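PDB 2ZYO: solute-binding protein from Thermoactinomyces vulgaris, which binds maltodextrins such as maltotetraose, and cyclodextrins, outside the cell membrane and probably delivers them to a sugar transporter. Local coordinates for residues A[104-112]-A[320-328]; A[177-186]-A[205-215]. All coordinates share one frame; numbering follows the deposited sequence.

Contact 1 (A[104-112]-A[320-328])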
loop_
_atom_site.group_PDB
_atom_site.type_symbol
_atom_site.label_atom_id
_atom_site.label_comp_id
_atom_site.label_asym_id
_atom_site.label_seq_id
_atom_site.Cartn_x
_atom_site.Cartn_y
_atom_site.Cartn_z
ATOM N N LYS A 104 -15.526 0.405 13.732
ATOM C CA LYS A 104 -14.395 1.108 13.122
ATOM C C LYS A 104 -13.192 1.093 14.056
ATOM O O LYS A 104 -12.059 0.869 13.621
ATOM C CB LYS A 104 -14.760 2.560 12.794
ATOM C CG LYS A 104 -15.665 2.739 11.582
ATOM C CD LYS A 104 -15.829 4.213 11.208
ATOM C CE LYS A 104 -14.533 4.829 10.677
ATOM N NZ LYS A 104 -14.644 6.309 10.515
ATOM N N ASN A 105 -13.454 1.314 15.344
ATOM C CA ASN A 105 -12.403 1.397 16.357
ATOM C C ASN A 105 -11.705 0.070 16.680
ATOM O O ASN A 105 -10.762 0.042 17.469
ATOM C CB ASN A 105 -12.935 2.058 17.632
ATOM C CG ASN A 105 -13.136 3.558 17.474
ATOM O OD1 ASN A 105 -12.553 4.195 16.592
ATOM N ND2 ASN A 105 -13.956 4.131 18.343
ATOM N N GLN A 106 -12.176 -1.022 16.080
ATOM C CA GLN A 106 -11.463 -2.299 16.136
ATOM C C GLN A 106 -10.164 -2.193 15.344
ATOM O O GLN A 106 -9.220 -2.949 15.574
ATOM C CB GLN A 106 -12.303 -3.429 15.537
ATOM C CG GLN A 106 -13.601 -3.755 16.266
ATOM C CD GLN A 106 -14.534 -4.629 15.436
ATOM O OE1 GLN A 106 -14.138 -5.198 14.414
ATOM N NE2 GLN A 106 -15.783 -4.738 15.876
ATOM N N PHE A 107 -10.127 -1.242 14.414
ATOM C CA PHE A 107 -9.058 -1.164 13.429
ATOM C C PHE A 107 -8.233 0.107 13.540
ATOM O O PHE A 107 -8.705 1.128 14.049
ATOM C CB PHE A 107 -9.638 -1.282 12.017
ATOM C CG PHE A 107 -10.499 -2.494 11.817
ATOM C CD1 PHE A 107 -9.923 -3.740 11.597
ATOM C CD2 PHE A 107 -11.888 -2.393 11.862
ATOM C CE1 PHE A 107 -10.718 -4.869 11.419
ATOM C CE2 PHE A 107 -12.689 -3.514 11.686
ATOM C CZ PHE A 107 -12.102 -4.756 11.462
ATOM N N ASP A 108 -7.000 0.021 13.047
ATOM C CA ASP A 108 -6.075 1.146 12.980
ATOM C C ASP A 108 -6.747 2.361 12.335
ATOM O O ASP A 108 -7.376 2.243 11.281
ATOM C CB ASP A 108 -4.829 0.724 12.195
ATOM C CG ASP A 108 -3.769 1.803 12.150
ATOM O OD1 ASP A 108 -2.867 1.792 13.015
ATOM O OD2 ASP A 108 -3.838 2.664 11.246
ATOM N N ASP A 109 -6.615 3.516 12.987
ATOM C CA ASP A 109 -7.278 4.749 12.551
ATOM C C ASP A 109 -6.900 5.164 11.128
ATOM O O ASP A 109 -7.758 5.596 10.356
ATOM C CB ASP A 109 -6.988 5.897 13.528
ATOM C CG ASP A 109 -7.709 5.742 14.865
ATOM O OD1 ASP A 109 -8.415 4.731 15.079
ATOM O OD2 ASP A 109 -7.568 6.650 15.714
ATOM N N VAL A 110 -5.622 5.025 10.788
ATOM C CA VAL A 110 -5.125 5.417 9.467
ATOM C C VAL A 110 -5.588 4.440 8.377
ATOM O O VAL A 110 -5.901 4.853 7.256
ATOM C CB VAL A 110 -3.581 5.591 9.463
ATOM C CG1 VAL A 110 -3.089 6.085 8.116
ATOM C CG2 VAL A 110 -3.156 6.565 10.553
ATOM N N ALA A 111 -5.656 3.154 8.718
ATOM C CA ALA A 111 -6.170 2.139 7.799
ATOM C C ALA A 111 -7.644 2.382 7.470
ATOM O O ALA A 111 -8.083 2.158 6.341
ATOM C CB ALA A 111 -5.979 0.747 8.383
ATOM N N MET A 112 -8.401 2.850 8.461
ATOM C CA MET A 112 -9.817 3.148 8.261
ATOM C C MET A 112 -10.027 4.371 7.375
ATOM O O MET A 112 -10.981 4.423 6.603
ATOM C CB MET A 112 -10.539 3.316 9.600
ATOM C CG MET A 112 -10.679 2.022 10.402
ATOM S SD MET A 112 -11.351 0.633 9.457
ATOM C CE MET A 112 -13.038 1.172 9.203
ATOM N N PRO A 320 -2.486 -7.544 9.651
ATOM C CA PRO A 320 -3.848 -7.037 9.782
ATOM C C PRO A 320 -3.863 -5.728 10.575
ATOM O O PRO A 320 -3.335 -5.685 11.690
ATOM C CB PRO A 320 -4.565 -8.151 10.550
ATOM C CG PRO A 320 -3.493 -8.822 11.353
ATOM C CD PRO A 320 -2.159 -8.541 10.688
ATOM N N PRO A 321 -4.450 -4.656 10.008
ATOM C CA PRO A 321 -4.458 -3.388 10.735
ATOM C C PRO A 321 -5.576 -3.361 11.778
ATOM O O PRO A 321 -6.474 -2.511 11.737
ATOM C CB PRO A 321 -4.672 -2.353 9.631
ATOM C CG PRO A 321 -5.431 -3.076 8.575
ATOM C CD PRO A 321 -5.120 -4.547 8.697
ATOM N N GLN A 322 -5.494 -4.315 12.699
ATOM C CA GLN A 322 -6.454 -4.502 13.770
ATOM C C GLN A 322 -5.725 -4.120 15.056
ATOM O O GLN A 322 -4.654 -4.658 15.341
ATOM C CB GLN A 322 -6.889 -5.973 13.791
ATOM C CG GLN A 322 -8.311 -6.235 14.287
ATOM C CD GLN A 322 -8.425 -6.387 15.802
ATOM O OE1 GLN A 322 -9.522 -6.562 16.325
ATOM N NE2 GLN A 322 -7.299 -6.321 16.506
ATOM N N LYS A 323 -6.303 -3.189 15.815
ATOM C CA LYS A 323 -5.610 -2.539 16.944
ATOM C C LYS A 323 -4.964 -3.509 17.937
ATOM O O LYS A 323 -3.781 -3.378 18.257
ATOM C CB LYS A 323 -6.541 -1.569 17.680
ATOM C CG LYS A 323 -6.852 -0.292 16.918
ATOM C CD LYS A 323 -7.607 0.683 17.802
ATOM C CE LYS A 323 -7.904 1.983 17.083
ATOM N NZ LYS A 323 -8.768 2.870 17.904
ATOM N N GLU A 324 -5.743 -4.472 18.423
ATOM C CA GLU A 324 -5.235 -5.452 19.384
ATOM C C GLU A 324 -4.146 -6.338 18.787
ATOM O O GLU A 324 -3.145 -6.628 19.445
ATOM C CB GLU A 324 -6.366 -6.320 19.937
ATOM C CG GLU A 324 -7.260 -5.613 20.939
ATOM C CD GLU A 324 -8.061 -6.589 21.772
ATOM O OE1 GLU A 324 -7.470 -7.231 22.663
ATOM O OE2 GLU A 324 -9.277 -6.721 21.534
ATOM N N LEU A 325 -4.340 -6.757 17.538
ATOM C CA LEU A 325 -3.394 -7.649 16.871
ATOM C C LEU A 325 -2.046 -6.979 16.611
ATOM O O LEU A 325 -1.004 -7.635 16.670
ATOM C CB LEU A 325 -3.981 -8.207 15.570
ATOM C CG LEU A 325 -5.163 -9.172 15.719
ATOM C CD1 LEU A 325 -5.698 -9.585 14.357
ATOM C CD2 LEU A 325 -4.782 -10.400 16.536
ATOM N N LEU A 326 -2.075 -5.676 16.337
ATOM C CA LEU A 326 -0.852 -4.902 16.125
ATOM C C LEU A 326 -0.006 -4.808 17.398
ATOM O O LEU A 326 1.207 -4.595 17.330
ATOM C CB LEU A 326 -1.182 -3.502 15.592
ATOM C CG LEU A 326 -1.734 -3.417 14.164
ATOM C CD1 LEU A 326 -2.227 -2.011 13.857
ATOM C CD2 LEU A 326 -0.695 -3.858 13.142
ATOM N N ASN A 327 -0.658 -4.975 18.547
ATOM C CA ASN A 327 0.009 -4.950 19.847
ATOM C C ASN A 327 0.367 -6.351 20.355
ATOM O O ASN A 327 0.971 -6.502 21.423
ATOM C CB ASN A 327 -0.862 -4.209 20.866
ATOM C CG ASN A 327 -0.909 -2.708 20.616
ATOM O OD1 ASN A 327 -1.966 -2.145 20.329
ATOM N ND2 ASN A 327 0.242 -2.056 20.720
ATOM N N ASP A 328 0.001 -7.364 19.573
ATOM C CA ASP A 328 0.235 -8.768 19.907
ATOM C C ASP A 328 1.657 -9.199 19.531
ATOM O O ASP A 328 2.189 -8.750 18.510
ATOM C CB ASP A 328 -0.800 -9.642 19.184
ATOM C CG ASP A 328 -0.843 -11.066 19.706
ATOM O OD1 ASP A 328 -1.740 -11.371 20.516
ATOM O OD2 ASP A 328 0.019 -11.879 19.311
HETATM O O HOH W 1 -9.013 -3.776 18.292
#

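Contact 2 (A[177-186]-A[205-215])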
loop_
_atom_site.group_PDB
_atom_site.type_symbol
_atom_site.label_atom_id
_atom_site.label_comp_id
_atom_site.label_asym_id
_atom_site.label_seq_id
_atom_site.Cartn_x
_atom_site.Cartn_y
_atom_site.Cartn_z
ATOM N N THR A 177 10.062 6.879 -3.050
ATOM C CA THR A 177 10.707 8.120 -2.628
ATOM C C THR A 177 9.760 9.071 -1.909
ATOM O O THR A 177 10.179 10.140 -1.463
ATOM C CB THR A 177 11.320 8.868 -3.822
ATOM O OG1 THR A 177 10.278 9.233 -4.732
ATOM C CG2 THR A 177 12.337 8.000 -4.534
ATOM N N TYR A 178 8.489 8.688 -1.788
ATOM C CA TYR A 178 7.503 9.552 -1.138
ATOM C C TYR A 178 7.981 10.117 0.200
ATOM O O TYR A 178 7.777 11.304 0.476
ATOM C CB TYR A 178 6.159 8.845 -0.957
ATOM C CG TYR A 178 5.136 9.712 -0.256
ATOM C CD1 TYR A 178 4.606 10.838 -0.882
ATOM C CD2 TYR A 178 4.713 9.417 1.039
ATOM C CE1 TYR A 178 3.672 11.644 -0.244
ATOM C CE2 TYR A 178 3.781 10.220 1.687
ATOM C CZ TYR A 178 3.266 11.329 1.038
ATOM O OH TYR A 178 2.337 12.132 1.667
ATOM N N PHE A 179 8.628 9.283 1.017
ATOM C CA PHE A 179 9.077 9.723 2.342
ATOM C C PHE A 179 10.002 10.937 2.275
ATOM O O PHE A 179 9.990 11.774 3.175
ATOM C CB PHE A 179 9.691 8.571 3.158
ATOM C CG PHE A 179 11.121 8.245 2.807
ATOM C CD1 PHE A 179 12.170 8.750 3.573
ATOM C CD2 PHE A 179 11.419 7.415 1.729
ATOM C CE1 PHE A 179 13.497 8.445 3.263
ATOM C CE2 PHE A 179 12.743 7.105 1.406
ATOM C CZ PHE A 179 13.785 7.619 2.177
ATOM N N LEU A 180 10.781 11.033 1.197
ATOM C CA LEU A 180 11.670 12.179 0.988
ATOM C C LEU A 180 10.886 13.460 0.717
ATOM O O LEU A 180 11.279 14.537 1.166
ATOM C CB LEU A 180 12.659 11.908 -0.151
ATOM C CG LEU A 180 13.655 10.758 0.050
ATOM C CD1 LEU A 180 14.377 10.420 -1.249
ATOM C CD2 LEU A 180 14.658 11.083 1.150
ATOM N N PHE A 181 9.783 13.339 -0.017
ATOM C CA PHE A 181 8.907 14.475 -0.297
ATOM C C PHE A 181 8.102 14.867 0.939
ATOM O O PHE A 181 8.015 16.047 1.281
ATOM C CB PHE A 181 7.985 14.165 -1.480
ATOM C CG PHE A 181 8.703 14.104 -2.802
ATOM C CD1 PHE A 181 8.728 15.210 -3.640
ATOM C CD2 PHE A 181 9.358 12.943 -3.204
ATOM C CE1 PHE A 181 9.391 15.165 -4.866
ATOM C CE2 PHE A 181 10.029 12.884 -4.430
ATOM C CZ PHE A 181 10.043 13.997 -5.261
ATOM N N ALA A 182 7.535 13.869 1.617
ATOM C CA ALA A 182 6.768 14.096 2.844
ATOM C C ALA A 182 7.608 14.762 3.935
ATOM O O ALA A 182 7.108 15.611 4.676
ATOM C CB ALA A 182 6.176 12.790 3.349
ATOM N N ALA A 183 8.885 14.382 4.017
ATOM C CA ALA A 183 9.824 14.964 4.982
ATOM C C ALA A 183 9.945 16.478 4.827
ATOM O O ALA A 183 10.143 17.196 5.807
ATOM C CB ALA A 183 11.192 14.314 4.844
ATOM N N LYS A 184 9.823 16.954 3.589
ATOM C CA LYS A 184 9.962 18.378 3.292
ATOM C C LYS A 184 8.636 19.129 3.415
ATOM O O LYS A 184 8.606 20.358 3.322
ATOM C CB LYS A 184 10.562 18.581 1.896
ATOM C CG LYS A 184 11.793 17.726 1.601
ATOM C CD LYS A 184 12.887 17.895 2.650
ATOM C CE LYS A 184 13.982 16.865 2.458
ATOM N NZ LYS A 184 15.076 17.019 3.461
ATOM N N GLY A 185 7.552 18.383 3.626
ATOM C CA GLY A 185 6.211 18.953 3.749
ATOM C C GLY A 185 5.416 18.959 2.452
ATOM O O GLY A 185 4.365 19.596 2.372
ATOM N N ALA A 186 5.915 18.248 1.441
ATOM C CA ALA A 186 5.257 18.180 0.138
ATOM C C ALA A 186 4.082 17.209 0.143
ATOM O O ALA A 186 4.139 16.154 0.780
ATOM C CB ALA A 186 6.254 17.796 -0.944
ATOM N N SER A 205 5.731 22.401 -5.759
ATOM C CA SER A 205 5.919 23.361 -4.674
ATOM C C SER A 205 7.402 23.442 -4.305
ATOM O O SER A 205 8.169 22.540 -4.657
ATOM C CB SER A 205 5.113 22.924 -3.452
ATOM O OG SER A 205 5.658 21.740 -2.891
ATOM N N PRO A 206 7.817 24.513 -3.596
ATOM C CA PRO A 206 9.201 24.567 -3.115
ATOM C C PRO A 206 9.554 23.343 -2.264
ATOM O O PRO A 206 10.671 22.828 -2.359
ATOM C CB PRO A 206 9.225 25.837 -2.258
ATOM C CG PRO A 206 8.138 26.681 -2.804
ATOM C CD PRO A 206 7.063 25.727 -3.225
ATOM N N GLU A 207 8.595 22.882 -1.461
ATOM C CA GLU A 207 8.755 21.667 -0.662
ATOM C C GLU A 207 9.064 20.456 -1.542
ATOM O O GLU A 207 9.944 19.657 -1.220
ATOM C CB GLU A 207 7.501 21.398 0.175
ATOM C CG GLU A 207 7.248 22.397 1.304
ATOM C CD GLU A 207 6.509 23.658 0.870
ATOM O OE1 GLU A 207 6.272 23.858 -0.342
ATOM O OE2 GLU A 207 6.164 24.463 1.763
ATOM N N ALA A 208 8.341 20.333 -2.654
ATOM C CA ALA A 208 8.540 19.221 -3.583
ATOM C C ALA A 208 9.921 19.265 -4.231
ATOM O O ALA A 208 10.561 18.224 -4.422
ATOM C CB ALA A 208 7.450 19.214 -4.639
ATOM N N VAL A 209 10.380 20.472 -4.560
ATOM C CA VAL A 209 11.714 20.655 -5.126
ATOM C C VAL A 209 12.771 20.162 -4.136
ATOM O O VAL A 209 13.706 19.464 -4.521
ATOM C CB VAL A 209 11.966 22.126 -5.541
ATOM C CG1 VAL A 209 13.411 22.332 -5.978
ATOM C CG2 VAL A 209 11.007 22.531 -6.661
ATOM N N GLN A 210 12.597 20.492 -2.857
ATOM C CA GLN A 210 13.516 20.020 -1.817
ATOM C C GLN A 210 13.528 18.493 -1.717
ATOM O O GLN A 210 14.577 17.888 -1.480
ATOM C CB GLN A 210 13.192 20.649 -0.457
ATOM C CG GLN A 210 13.255 22.179 -0.436
ATOM C CD GLN A 210 14.618 22.727 -0.816
ATOM O OE1 GLN A 210 14.757 23.446 -1.807
ATOM N NE2 GLN A 210 15.630 22.386 -0.034
ATOM N N GLY A 211 12.358 17.881 -1.899
ATOM C CA GLY A 211 12.235 16.424 -1.932
ATOM C C GLY A 211 12.986 15.820 -3.105
ATOM O O GLY A 211 13.738 14.857 -2.941
ATOM N N MET A 212 12.790 16.395 -4.292
ATOM C CA MET A 212 13.469 15.926 -5.505
ATOM C C MET A 212 14.982 16.174 -5.451
ATOM O O MET A 212 15.757 15.450 -6.082
ATOM C CB MET A 212 12.850 16.563 -6.757
ATOM C CG MET A 212 13.387 16.023 -8.089
ATOM S SD MET A 212 13.107 14.255 -8.357
ATOM C CE MET A 212 11.552 14.295 -9.239
ATOM N N ASN A 213 15.398 17.193 -4.700
ATOM C CA ASN A 213 16.823 17.427 -4.463
ATOM C C ASN A 213 17.467 16.260 -3.718
ATOM O O ASN A 213 18.629 15.921 -3.964
ATOM C CB ASN A 213 17.049 18.725 -3.686
ATOM C CG ASN A 213 16.855 19.966 -4.539
ATOM O OD1 ASN A 213 16.704 19.888 -5.755
ATOM N ND2 ASN A 213 16.855 21.124 -3.894
ATOM N N GLU A 214 16.709 15.652 -2.807
ATOM C CA GLU A 214 17.176 14.463 -2.094
ATOM C C GLU A 214 17.264 13.272 -3.045
ATOM O O GLU A 214 18.243 12.529 -3.023
ATOM C CB GLU A 214 16.264 14.130 -0.907
ATOM C CG GLU A 214 16.260 15.176 0.206
ATOM C CD GLU A 214 17.431 15.052 1.178
ATOM O OE1 GLU A 214 18.505 14.541 0.789
ATOM O OE2 GLU A 214 17.274 15.477 2.344
ATOM N N VAL A 215 16.238 13.104 -3.880
ATOM C CA VAL A 215 16.224 12.068 -4.917
ATOM C C VAL A 215 17.472 12.170 -5.800
ATOM O O VAL A 215 18.161 11.172 -6.036
ATOM C CB VAL A 215 14.939 12.157 -5.788
ATOM C CG1 VAL A 215 15.026 11.234 -7.004
ATOM C CG2 VAL A 215 13.702 11.837 -4.953
#

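Contact 1 (A[104-112]-A[320-328])
Phe107 and Gln322 face each other in a single beta bridge, where two loops run side by side for one residue. Two backbone hydrogen bonds hold it: Lys323 N gives to Gln106 O at 2.9 Å, and Asp108 N gives to Pro321 O, also at 2.9 Å but from above the carbonyl plane. Pro321, the centre of an inverse gamma turn, forms the tight inner part. Its O lies at the edge of the Phe107 ring, in plane, and its CB packs 3.6 Å from Ala111 CB. Asp108 CG stands anti to the backbone N (chi1 -176°), which lets OD2 cap the helix that follows by accepting from Ala111 N at 3.2 Å, with a weak second bond from Val110 N. The outer side is looser. Lys323, extended beyond CG, runs across the backbone of the other loop, with CD 3.2 Å from Asn105 O, and its NZ makes only a weak salt bridge to Asp109 OD1 at 3.4 Å. A water donates to Gln106 O and weakly accepts from Glu324 N. With an alanine in place of Lys323, Asp109 would probably be left without this charged mate and the backbone at Asn105 to Phe107 would lose its aliphatic cover. Farther in, Phe107 touches Pro125 of strand 120-136 and Leu309 of helix 306-316, while Ala111 rests on Val281 of strand 278-287.

Contact 2 (A[177-186]-A[205-215])
Thr177 CB and CG2 meet Val215 CG2 in a helix pair of a family 1 solute-binding protein, of the periplasmic binding protein type, while the Thr177 hydroxyl bonds to His367 outside the pair. The short helical segments 177-183 and 206-215 run roughly antiparallel, 137° between their directions, and their axes come within 7.8 Å, a close approach that Gly211 permits. One turn on, Leu180 spreads its two methyls over the second helix, CD2 lying 4.0 Å from Glu214 CB and CD1 touching Val215 CG2. Its carbonyl O is buried against Gly211 CA and has no hydrogen-bond partner. Phe181 is the knob in a hole formed by Ala208, Gly211, Met212 and Val215. Gly211 CA sits over the ring face in a CH-pi contact, 4.3 Å from the ring centroid and 17° off its normal; the absence of a side chain at this glycine lets the ring lie so close. Around the rest of the ring, CE1 comes 3.3 Å from Ala208 O, CZ meets Met212 CB, and CE2 meets Val215 CG2. Lys184 CG, anti to the carbonyl carbon (chi1 -47°), lies 3.5 Å from Gly211 N, and the bend at chi2 turns the rest of the chain toward Glu214. There NZ forms a salt bridge 2.9 Å from Glu214 OE2, on its anti lone pair; NZ also pairs with Asp271, so two carboxylates share the ammonium. Gly185, at positive phi, closes the helix in a Schellman motif: Ala186 N bonds Phe181 O and Gly185 N bonds Ala182 O. Phe181 O also takes Lys184 N, from the opposite face of its plane. Ala186 CB packs 4.1 Å from Ala208 CB, beside the N-cap of the second helix, where Ser205 OG, also hydrogen-bonded to Gly202 O, accepts from Ala208 N at 3.0 Å.

The centres of the two contacts lie 29 Å apart and their nearest atoms about 10 Å, so they do not touch. Along the chain contact 2 is nested inside contact 1: segments 177-186 and 205-215 both fall between 104-112 and 320-328. Contact 1 ties together loops 208 residues apart beside strands 120-136 and 278-287 of the mixed sheet, whereas contact 2 joins helices 174-183 and 206-220, with the two-stranded sheet 189-192/195-201 between them in sequence. The side chain of Thr177 is about 9 Å from a bound glucose unit, and its helix carries the pocket residues Tyr175 and Tyr176, so contact 2 probably bears on how that helix is set beside the sugar.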